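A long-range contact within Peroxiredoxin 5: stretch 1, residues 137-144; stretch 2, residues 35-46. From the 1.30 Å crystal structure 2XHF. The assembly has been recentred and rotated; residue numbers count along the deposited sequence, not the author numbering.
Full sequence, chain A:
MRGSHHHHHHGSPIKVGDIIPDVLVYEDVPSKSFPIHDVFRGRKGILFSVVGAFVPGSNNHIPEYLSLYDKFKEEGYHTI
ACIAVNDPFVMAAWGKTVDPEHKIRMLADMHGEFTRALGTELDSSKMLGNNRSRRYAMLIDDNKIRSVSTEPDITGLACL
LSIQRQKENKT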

# COMPACT_ATOMS: atom_id res chain seq x y z
N ALA A 137 -20.12 4.85 -5.15
CA ALA A 137 -19.89 6.00 -6.03
C ALA A 137 -20.97 7.02 -5.72
O ALA A 137 -22.15 6.68 -5.67
CB ALA A 137 -19.93 5.59 -7.49
N MET A 138 -20.57 8.27 -5.52
CA MET A 138 -21.50 9.32 -5.17
C MET A 138 -21.30 10.53 -6.03
O MET A 138 -20.17 10.85 -6.42
CB MET A 138 -21.29 9.72 -3.71
CG MET A 138 -21.63 8.58 -2.73
SD MET A 138 -21.44 9.04 -1.00
CE MET A 138 -20.13 10.21 -1.21
N LEU A 139 -22.40 11.21 -6.30
CA LEU A 139 -22.36 12.52 -6.90
C LEU A 139 -22.40 13.54 -5.76
O LEU A 139 -23.22 13.43 -4.84
CB LEU A 139 -23.56 12.73 -7.80
CG LEU A 139 -23.70 11.78 -8.98
CD1 LEU A 139 -24.88 12.24 -9.86
CD2 LEU A 139 -22.43 11.71 -9.78
N ILE A 140 -21.51 14.52 -5.84
CA ILE A 140 -21.37 15.52 -4.80
C ILE A 140 -21.62 16.90 -5.42
O ILE A 140 -21.28 17.16 -6.56
CB ILE A 140 -19.94 15.50 -4.24
CG1 ILE A 140 -19.48 14.08 -3.84
CG2 ILE A 140 -19.81 16.48 -3.08
CD1 ILE A 140 -20.26 13.46 -2.76
N ASP A 141 -22.22 17.79 -4.65
CA ASP A 141 -22.42 19.18 -5.05
C ASP A 141 -22.13 20.05 -3.83
O ASP A 141 -22.88 20.02 -2.86
CB ASP A 141 -23.86 19.37 -5.55
CG ASP A 141 -24.14 20.78 -6.06
OD1 ASP A 141 -23.44 21.73 -5.69
OD2 ASP A 141 -25.09 20.90 -6.87
N ASP A 142 -21.00 20.75 -3.85
CA ASP A 142 -20.63 21.64 -2.73
C ASP A 142 -20.67 20.85 -1.43
O ASP A 142 -21.19 21.31 -0.43
CB ASP A 142 -21.57 22.85 -2.64
CG ASP A 142 -21.12 23.87 -1.62
OD1 ASP A 142 -19.90 24.03 -1.43
OD2 ASP A 142 -22.01 24.50 -0.99
N ASN A 143 -20.08 19.67 -1.48
CA ASN A 143 -19.93 18.76 -0.35
C ASN A 143 -21.19 18.08 0.17
O ASN A 143 -21.14 17.36 1.17
CB ASN A 143 -19.12 19.42 0.76
CG ASN A 143 -17.72 19.63 0.33
OD1 ASN A 143 -17.08 18.70 -0.14
ND2 ASN A 143 -17.22 20.87 0.42
N LYS A 144 -22.29 18.25 -0.56
CA LYS A 144 -23.52 17.56 -0.25
C LYS A 144 -23.71 16.38 -1.21
O LYS A 144 -23.38 16.47 -2.38
CB LYS A 144 -24.70 18.52 -0.39
CG LYS A 144 -24.80 19.57 0.71
CD LYS A 144 -26.02 20.45 0.50
CE LYS A 144 -26.26 21.38 1.69
NZ LYS A 144 -25.07 22.21 2.01
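Stretch 2 (35-46) PIHDVFRGRKGI

Stretch 2 sets its helical segment and turn against the hairpin that ends stretch 1, then runs beside it as a neighbouring strand. Strand 44-46 runs antiparallel to strand 137-141, with a crossing angle of 162° and a closest axial approach of 4.6 Å. Leu139 faces Ile46, Ile140 faces Gly45 and Asp141 faces Lys44. The central pair carries both hydrogen bonds of a narrow ring: Ile140 N to Gly45 O at 2.8 Å and Gly45 N to Ile140 O at 2.9 Å. One step on, Asp142 N reaches Arg43 O at 2.8 Å, extending the ladder past the end of the strand.

The side chains alternate across the sheet. On the face shared by Leu139, Asp141, Lys44 and Ile46, the m,t rotamer of Leu139 brings CD2 to 3.9 Å from CG1 of Ile46, itself m,t. Asp141 is t at chi1, and its CG lies 3.8 Å from CG of Lys44; this is contact with the aliphatic stem of the lysine, whose end leads away.

The other face belongs to Ile140 and Phe40. Gly45 leaves the room: a CB there would come within 2.8 Å of Phe40 CE1. Phe40, m with chi2 near -80°, lays its ring beneath Ile140, whose m,m rotamer places CG1 4.2 Å from the ring centroid and only 3° off its normal. Ile140 CG2 meets Phe40 CB at 3.6 Å. The rule here is a glycine in the strand that makes space for an aromatic delivered from the first position of the turn.

Two turns then interlock. Stretch 1 reverses through a type I' turn from Asp141 to Lys144, with Asp142 and Asn143 both at positive phi; stretch 2 makes a type II turn from Phe40 to Arg43, where Gly42 takes the positive phi that favours glycine. Asp142, t at chi1, turns its carboxylate back so that OD1 accepts from Gly42 N at 2.9 Å, while its CA lies 3.2 Å from Phe40 O in a CA-H...O contact.

Asn143 buries the most area of any residue here. Its CB points toward stretch 2, and the m rotamer directs ND2 to donate to His37 O at 2.9 Å, tying the hairpin to the helical segment. The backbone sets Asn143 CB over the face of the His37 ring, 3.9 Å from its centroid, and the side chain leaves OD1 near the plane of the Phe40 ring, at its edge. Arg41 sends its guanidinium back to Asp38, where NH1 and OD1 form a salt bridge at 2.9 Å.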

# COMPACT_ATOMS: atom_id res chain seq x y z
N PRO A 35 -8.69 18.95 4.27
CA PRO A 35 -10.05 18.43 4.39
C PRO A 35 -10.57 18.00 3.04
O PRO A 35 -10.39 18.68 2.02
CB PRO A 35 -10.85 19.67 4.86
CG PRO A 35 -9.83 20.56 5.50
CD PRO A 35 -8.56 20.35 4.73
N ILE A 36 -11.25 16.87 3.01
CA ILE A 36 -11.86 16.43 1.76
C ILE A 36 -12.85 17.46 1.22
O ILE A 36 -13.08 17.53 0.01
CB ILE A 36 -12.49 15.03 1.90
CG1 ILE A 36 -12.81 14.46 0.52
CG2 ILE A 36 -13.69 15.02 2.83
CD1 ILE A 36 -13.23 13.00 0.55
N HIS A 37 -13.44 18.26 2.10
CA HIS A 37 -14.31 19.35 1.64
C HIS A 37 -13.64 20.29 0.64
O HIS A 37 -14.33 20.94 -0.15
CB HIS A 37 -14.84 20.14 2.82
CG HIS A 37 -16.01 19.49 3.49
ND1 HIS A 37 -16.91 20.19 4.25
CD2 HIS A 37 -16.44 18.20 3.48
CE1 HIS A 37 -17.83 19.36 4.71
NE2 HIS A 37 -17.57 18.15 4.25
N ASP A 38 -12.31 20.40 0.69
CA ASP A 38 -11.63 21.25 -0.28
C ASP A 38 -11.86 20.77 -1.70
O ASP A 38 -11.83 21.56 -2.64
CB ASP A 38 -10.11 21.29 -0.06
CG ASP A 38 -9.70 22.02 1.21
OD1 ASP A 38 -10.54 22.67 1.88
OD2 ASP A 38 -8.49 21.97 1.51
N VAL A 39 -12.04 19.47 -1.88
CA VAL A 39 -12.10 18.92 -3.22
C VAL A 39 -13.41 19.32 -3.92
O VAL A 39 -13.42 19.59 -5.12
CB VAL A 39 -11.96 17.37 -3.17
CG1 VAL A 39 -12.08 16.77 -4.57
CG2 VAL A 39 -10.63 17.00 -2.53
N PHE A 40 -14.51 19.38 -3.16
CA PHE A 40 -15.83 19.59 -3.76
C PHE A 40 -16.48 20.92 -3.34
O PHE A 40 -17.61 21.18 -3.70
CB PHE A 40 -16.77 18.41 -3.46
CG PHE A 40 -16.21 17.09 -3.87
CD1 PHE A 40 -16.27 16.69 -5.21
CD2 PHE A 40 -15.67 16.23 -2.94
CE1 PHE A 40 -15.77 15.46 -5.61
CE2 PHE A 40 -15.14 15.00 -3.33
CZ PHE A 40 -15.21 14.62 -4.67
N ARG A 41 -15.77 21.75 -2.60
CA ARG A 41 -16.34 23.04 -2.20
C ARG A 41 -16.70 23.86 -3.43
O ARG A 41 -15.86 24.07 -4.31
CB ARG A 41 -15.34 23.82 -1.36
CG ARG A 41 -15.88 25.13 -0.82
CD ARG A 41 -14.98 25.80 0.19
NE ARG A 41 -14.83 24.98 1.40
CZ ARG A 41 -13.69 24.39 1.76
NH1 ARG A 41 -12.60 24.55 1.02
NH2 ARG A 41 -13.65 23.65 2.87
N GLY A 42 -17.94 24.33 -3.48
CA GLY A 42 -18.38 25.23 -4.53
C GLY A 42 -18.46 24.61 -5.92
O GLY A 42 -18.52 25.34 -6.92
N ARG A 43 -18.44 23.28 -6.00
CA ARG A 43 -18.52 22.64 -7.30
C ARG A 43 -19.17 21.26 -7.22
O ARG A 43 -19.42 20.73 -6.14
CB ARG A 43 -17.12 22.53 -7.91
CG ARG A 43 -16.26 21.59 -7.14
CD ARG A 43 -14.82 21.44 -7.65
NE ARG A 43 -14.42 22.39 -8.68
CZ ARG A 43 -13.40 23.23 -8.57
NH1 ARG A 43 -12.68 23.27 -7.46
NH2 ARG A 43 -13.10 24.04 -9.57
N LYS A 44 -19.44 20.69 -8.39
CA LYS A 44 -19.97 19.34 -8.50
C LYS A 44 -18.84 18.37 -8.79
O LYS A 44 -17.80 18.75 -9.34
CB LYS A 44 -21.02 19.27 -9.61
CG LYS A 44 -22.21 20.17 -9.33
CD LYS A 44 -23.31 19.99 -10.36
CE LYS A 44 -22.88 20.48 -11.72
NZ LYS A 44 -24.04 20.51 -12.69
N GLY A 45 -19.00 17.11 -8.39
CA GLY A 45 -18.01 16.12 -8.70
C GLY A 45 -18.46 14.74 -8.34
O GLY A 45 -19.60 14.52 -7.90
N ILE A 46 -17.55 13.80 -8.55
CA ILE A 46 -17.77 12.39 -8.31
C ILE A 46 -16.75 11.91 -7.29
O ILE A 46 -15.58 12.25 -7.37
CB ILE A 46 -17.58 11.58 -9.61
CG1 ILE A 46 -18.62 11.96 -10.65
CG2 ILE A 46 -17.67 10.08 -9.31
CD1 ILE A 46 -18.19 11.67 -12.08